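Local coordinates for protein putative acetyltransferase (Streptococcus mutans, PDB 3LD2) that binds coenzyme A and is probably a GNAT-family acyltransferase that transfers an acyl group from an acyl-coenzyme A donor, at residues A[51-56]-A[66-71]. Residues are numbered along the deposited sequence; the frame is centred on the assembly and turned at random.
Sequences LENKTW and PVASKD. With COA (coenzyme A), chain E.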
ATOM      1  N   LEU A  51      10.530   6.600   5.995  1.00 19.23           N
ATOM      2  CA  LEU A  51       9.109   6.730   6.244  1.00 16.53           C
ATOM      3  C   LEU A  51       8.464   5.366   6.486  1.00 20.66           C
ATOM      4  O   LEU A  51       7.634   5.211   7.380  1.00 23.03           O
ATOM      5  CB  LEU A  51       8.426   7.435   5.073  1.00 14.20           C
ATOM      6  CG  LEU A  51       6.902   7.294   4.994  1.00 16.33           C
ATOM      7  CD1 LEU A  51       6.240   7.634   6.329  1.00 17.08           C
ATOM      8  CD2 LEU A  51       6.373   8.186   3.937  1.00 12.65           C
ATOM      9  N   GLU A  52       8.840   4.378   5.687  1.00 19.38           N
ATOM     10  CA  GLU A  52       8.174   3.097   5.764  1.00 19.38           C
ATOM     11  C   GLU A  52       8.541   2.441   7.061  1.00 22.51           C
ATOM     12  O   GLU A  52       7.703   1.802   7.710  1.00 20.57           O
ATOM     13  CB  GLU A  52       8.563   2.202   4.599  1.00 16.47           C
ATOM     14  CG  GLU A  52       7.527   2.235   3.509  1.00 20.71           C
ATOM     15  CD  GLU A  52       7.898   1.378   2.340  1.00 22.47           C
ATOM     16  OE1 GLU A  52       8.031   1.962   1.258  1.00 21.04           O
ATOM     17  OE2 GLU A  52       8.083   0.138   2.497  1.00 23.16           O
ATOM     18  N   ASN A  53       9.803   2.605   7.432  1.00 19.31           N
ATOM     19  CA  ASN A  53      10.313   1.930   8.599  1.00 20.86           C
ATOM     20  C   ASN A  53       9.808   2.597   9.886  1.00 24.10           C
ATOM     21  O   ASN A  53       9.888   2.008  10.961  1.00 24.96           O
ATOM     22  CB  ASN A  53      11.836   1.832   8.559  1.00 16.12           C
ATOM     23  CG  ASN A  53      12.339   0.708   7.648  1.00 20.08           C
ATOM     24  OD1 ASN A  53      11.597  -0.207   7.295  1.00 22.00           O
ATOM     25  ND2 ASN A  53      13.612   0.769   7.283  1.00 17.67           N
ATOM     26  N   LYS A  54       9.268   3.806   9.779  1.00 19.01           N
ATOM     27  CA  LYS A  54       8.629   4.430  10.938  1.00 24.13           C
ATOM     28  C   LYS A  54       7.179   4.008  10.969  1.00 21.74           C
ATOM     29  O   LYS A  54       6.513   4.135  11.994  1.00 21.02           O
ATOM     30  CB  LYS A  54       8.695   5.973  10.896  1.00 24.90           C
ATOM     31  CG  LYS A  54      10.093   6.586  11.036  1.00 25.17           C
ATOM     32  CD  LYS A  54      10.147   8.017  10.486  1.00 28.13           C
ATOM     33  CE  LYS A  54      11.590   8.536  10.420  1.00 32.76           C
ATOM     34  NZ  LYS A  54      11.654  10.030  10.417  1.00 32.16           N
ATOM     35  N   THR A  55       6.693   3.521   9.831  1.00 22.97           N
ATOM     36  CA  THR A  55       5.278   3.203   9.655  1.00 21.09           C
ATOM     37  C   THR A  55       4.878   1.746   9.956  1.00 24.95           C
ATOM     38  O   THR A  55       3.771   1.494  10.428  1.00 25.48           O
ATOM     39  CB  THR A  55       4.818   3.528   8.226  1.00 22.12           C
ATOM     40  OG1 THR A  55       5.201   4.865   7.887  1.00 22.35           O
ATOM     41  CG2 THR A  55       3.311   3.383   8.102  1.00 18.96           C
ATOM     42  N   TRP A  56       5.748   0.786   9.665  1.00 23.37           N
ATOM     43  CA  TRP A  56       5.336  -0.616   9.775  1.00 22.19           C
ATOM     44  C   TRP A  56       5.530  -1.148  11.186  1.00 22.44           C
ATOM     45  O   TRP A  56       6.599  -1.014  11.783  1.00 24.26           O
ATOM     46  CB  TRP A  56       6.047  -1.510   8.743  1.00 22.76           C
ATOM     47  CG  TRP A  56       5.873  -1.028   7.328  1.00 26.23           C
ATOM     48  CD1 TRP A  56       6.859  -0.580   6.486  1.00 25.37           C
ATOM     49  CD2 TRP A  56       4.637  -0.911   6.596  1.00 24.35           C
ATOM     50  NE1 TRP A  56       6.310  -0.194   5.277  1.00 27.44           N
ATOM     51  CE2 TRP A  56       4.952  -0.386   5.321  1.00 23.98           C
ATOM     52  CE3 TRP A  56       3.303  -1.207   6.890  1.00 25.25           C
ATOM     53  CZ2 TRP A  56       3.982  -0.154   4.349  1.00 23.62           C
ATOM     54  CZ3 TRP A  56       2.335  -0.975   5.916  1.00 24.09           C
ATOM     55  CH2 TRP A  56       2.680  -0.449   4.666  1.00 24.09           C
ATOM     56  N   PRO A  66      12.712  -4.873  10.493  1.00 22.81           N
ATOM     57  CA  PRO A  66      12.162  -3.874   9.572  1.00 22.18           C
ATOM     58  C   PRO A  66      11.843  -4.502   8.218  1.00 22.18           C
ATOM     59  O   PRO A  66      12.526  -5.430   7.800  1.00 20.93           O
ATOM     60  CB  PRO A  66      13.327  -2.875   9.400  1.00 22.98           C
ATOM     61  CG  PRO A  66      14.496  -3.417  10.222  1.00 19.85           C
ATOM     62  CD  PRO A  66      14.187  -4.853  10.492  1.00 21.85           C
ATOM     63  N   VAL A  67      10.825  -3.996   7.535  1.00 22.59           N
ATOM     64  CA  VAL A  67      10.496  -4.513   6.217  1.00 25.06           C
ATOM     65  C   VAL A  67      11.227  -3.779   5.064  1.00 25.35           C
ATOM     66  O   VAL A  67      11.402  -4.339   3.992  1.00 20.78           O
ATOM     67  CB  VAL A  67       8.979  -4.469   5.973  1.00 24.64           C
ATOM     68  CG1 VAL A  67       8.232  -4.724   7.277  1.00 23.27           C
ATOM     69  CG2 VAL A  67       8.580  -3.124   5.410  1.00 25.83           C
ATOM     70  N   ALA A  68      11.657  -2.538   5.279  1.00 25.91           N
ATOM     71  CA  ALA A  68      12.223  -1.754   4.184  1.00 22.48           C
ATOM     72  C   ALA A  68      13.730  -1.575   4.283  1.00 24.21           C
ATOM     73  O   ALA A  68      14.295  -1.532   5.373  1.00 25.34           O
ATOM     74  CB  ALA A  68      11.538  -0.403   4.074  1.00 20.95           C
ATOM     75  N   SER A  69      14.371  -1.491   3.126  1.00 23.52           N
ATOM     76  CA  SER A  69      15.777  -1.144   3.040  1.00 24.33           C
ATOM     77  C   SER A  69      16.005  -0.528   1.670  1.00 22.28           C
ATOM     78  O   SER A  69      15.193  -0.715   0.767  1.00 22.90           O
ATOM     79  CB  SER A  69      16.645  -2.388   3.215  1.00 26.05           C
ATOM     80  OG  SER A  69      16.409  -3.318   2.166  1.00 28.25           O
ATOM     81  N   LYS A  70      17.100   0.211   1.528  1.00 26.90           N
ATOM     82  CA  LYS A  70      17.445   0.881   0.274  1.00 26.81           C
ATOM     83  C   LYS A  70      17.460  -0.131  -0.857  1.00 23.34           C
ATOM     84  O   LYS A  70      16.881   0.083  -1.915  1.00 25.37           O
ATOM     85  CB  LYS A  70      18.817   1.549   0.400  1.00 30.99           C
ATOM     86  CG  LYS A  70      19.219   2.455  -0.757  1.00 35.02           C
ATOM     87  CD  LYS A  70      20.665   2.959  -0.570  1.00 38.06           C
ATOM     88  CE  LYS A  70      21.188   3.693  -1.804  1.00 46.79           C
ATOM     89  NZ  LYS A  70      20.679   5.098  -1.902  1.00 50.21           N
ATOM     90  N   ASP A  71      18.092  -1.264  -0.612  1.00 21.76           N
ATOM     91  CA  ASP A  71      18.232  -2.269  -1.640  1.00 21.93           C
ATOM     92  C   ASP A  71      16.969  -3.049  -1.940  1.00 24.45           C
ATOM     93  O   ASP A  71      16.767  -3.480  -3.070  1.00 25.33           O
ATOM     94  CB  ASP A  71      19.357  -3.212  -1.284  1.00 25.02           C
ATOM     95  CG  ASP A  71      20.672  -2.735  -1.823  1.00 41.08           C
ATOM     96  OD1 ASP A  71      21.051  -3.237  -2.911  1.00 50.98           O
ATOM     97  OD2 ASP A  71      21.295  -1.836  -1.194  1.00 34.27           O
TER
HETATM   98  N1A COA E 164      -9.970   6.477  12.382  1.00 22.17           N
HETATM   99  C2A COA E 164     -11.283   6.454  11.694  1.00 18.18           C
HETATM  100  N3A COA E 164     -11.326   6.589  10.196  1.00 17.21           N
HETATM  101  C4A COA E 164     -10.086   6.721   9.448  1.00 16.18           C
HETATM  102  C5A COA E 164      -8.786   6.723  10.136  1.00 17.44           C
HETATM  103  C6A COA E 164      -8.723   6.607  11.626  1.00 14.94           C
HETATM  104  N6A COA E 164      -7.411   6.622  12.254  1.00 15.24           N
HETATM  105  N7A COA E 164      -7.693   6.865   9.161  1.00 18.31           N
HETATM  106  C8A COA E 164      -8.329   6.933   7.868  1.00 18.08           C
HETATM  107  N9A COA E 164      -9.794   6.752   8.042  1.00 16.39           N
HETATM  108  C1B COA E 164     -10.563   7.132   6.975  1.00 21.51           C
HETATM  109  C2B COA E 164     -11.750   8.076   6.990  1.00 24.84           C
HETATM  110  O2B COA E 164     -12.797   8.052   7.912  1.00 39.82           O
HETATM  111  C3B COA E 164     -11.699   8.880   5.766  1.00 27.48           C
HETATM  112  O3B COA E 164     -12.538   9.965   5.517  1.00 35.89           O
HETATM  113  P3B COA E 164     -12.324  11.331   6.470  1.00 32.97           P
HETATM  114  O7A COA E 164     -13.038  12.550   5.617  1.00 27.38           O
HETATM  115  O8A COA E 164     -13.076  11.185   7.943  1.00 36.86           O
HETATM  116  O9A COA E 164     -10.922  11.596   6.742  1.00 29.62           O
HETATM  117  C4B COA E 164     -10.447   8.461   5.021  1.00 25.01           C
HETATM  118  O4B COA E 164      -9.745   7.429   5.804  1.00 28.03           O
HETATM  119  C5B COA E 164      -9.705   9.087   3.892  1.00 24.32           C
HETATM  120  O5B COA E 164      -8.747   9.627   4.785  1.00 21.07           O
HETATM  121  P1A COA E 164      -7.169   9.950   4.461  1.00 16.40           P
HETATM  122  O1A COA E 164      -6.758  11.352   5.237  1.00 23.01           O
HETATM  123  O2A COA E 164      -7.021  10.066   3.017  1.00 17.88           O
HETATM  124  O3A COA E 164      -6.230   8.730   5.019  1.00 15.37           O
HETATM  125  P2A COA E 164      -4.662   8.898   5.461  1.00 15.84           P
HETATM  126  O4A COA E 164      -4.590   9.418   7.024  1.00 23.34           O
HETATM  127  O5A COA E 164      -3.944   9.825   4.595  1.00 21.03           O
HETATM  128  O6A COA E 164      -3.966   7.410   5.425  1.00 15.99           O
HETATM  129  CBP COA E 164      -3.728   5.151   5.860  1.00 19.10           C
HETATM  130  CCP COA E 164      -4.757   6.269   5.626  1.00 14.82           C
HETATM  131  CDP COA E 164      -2.846   5.059   4.587  1.00 13.41           C
HETATM  132  CEP COA E 164      -4.430   3.805   6.185  1.00 16.54           C
HETATM  133  CAP COA E 164      -2.811   5.578   7.040  1.00 15.15           C
HETATM  134  OAP COA E 164      -3.421   5.438   8.294  1.00 15.29           O
HETATM  135  C9P COA E 164      -1.580   4.684   7.068  1.00 14.94           C
HETATM  136  O9P COA E 164      -0.530   5.176   6.811  1.00 17.58           O
HETATM  137  N8P COA E 164      -1.546   3.583   8.016  1.00 15.30           N
HETATM  138  C7P COA E 164      -0.205   3.190   8.399  1.00 15.19           C
HETATM  139  C6P COA E 164       0.082   1.730   8.033  1.00 22.30           C
HETATM  140  C5P COA E 164      -0.727   1.296   6.806  1.00 22.01           C
HETATM  141  O5P COA E 164      -0.381   1.651   5.732  1.00 27.03           O
HETATM  142  N4P COA E 164      -1.842   0.378   6.928  1.00 22.44           N
HETATM  143  C3P COA E 164      -2.223  -0.514   5.815  1.00 29.84           C
HETATM  144  C2P COA E 164      -1.847  -0.012   4.417  1.00 21.59           C
HETATM  145  S1P COA E 164      -0.706  -1.227   3.668  1.00 50.25           S
HETATM  146  O   HOH W   1       9.665  -1.893   8.628  1.00 17.09           O
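Val67 meets the indole of Trp56 obliquely, its CG2 methyl lying 3.3 Å from Trp56 CD1 and also nearing NE1, with the two side chains crossing at about a right angle. A chi1 of -34°, well away from staggered, puts Val67 CG1 beside the backbone N and leaves CG2 between N and the carbonyl carbon, turned to the indole. At one edge of the indole, in the ring plane, sits the Glu52 carboxylate, whose OE2 takes a weak hydrogen bond from Trp56 NE1 (3.3 Å) and touches Ala68 CB; at another edge the sulfur S1P of coenzyme A lies 3.6 Å from Trp56 CH2. The primary amide of Asn53 is the second flat group. Its two ends grip Ala68 as a pair: Ala68 N donates to Asn53 OD1 at 3.1 Å, in the carbonyl plane and on a lone pair, while Asn53 ND2 donates to Ala68 O. That second bond is nearly straight (165°) and leaves within the amide plane of Asn53, yet reaches Ala68 O from above the carbonyl plane. Asn53 OD1 also accepts from a water (2.9 Å) that itself accepts from Val67 N; together these bonds fix the rotation of the amide. In this GNAT fold the contact ties the C-terminal part of helix 45-55 to the loop leading into helix 70-77, where Ser69 is the N-cap, and a salt bridge from Lys70 to Glu46 links the same two helices. Trp56 also leans on Ala116 of strand 110-117, the strand that reaches Val117, whose backbone N is hydrogen-bonded to coenzyme A. Next to Trp56, chi1 of -51° turns Thr55 OG1 back to Leu51 O and sends CG2 to the pantetheine arm, 3.5 Å from C7P of coenzyme A.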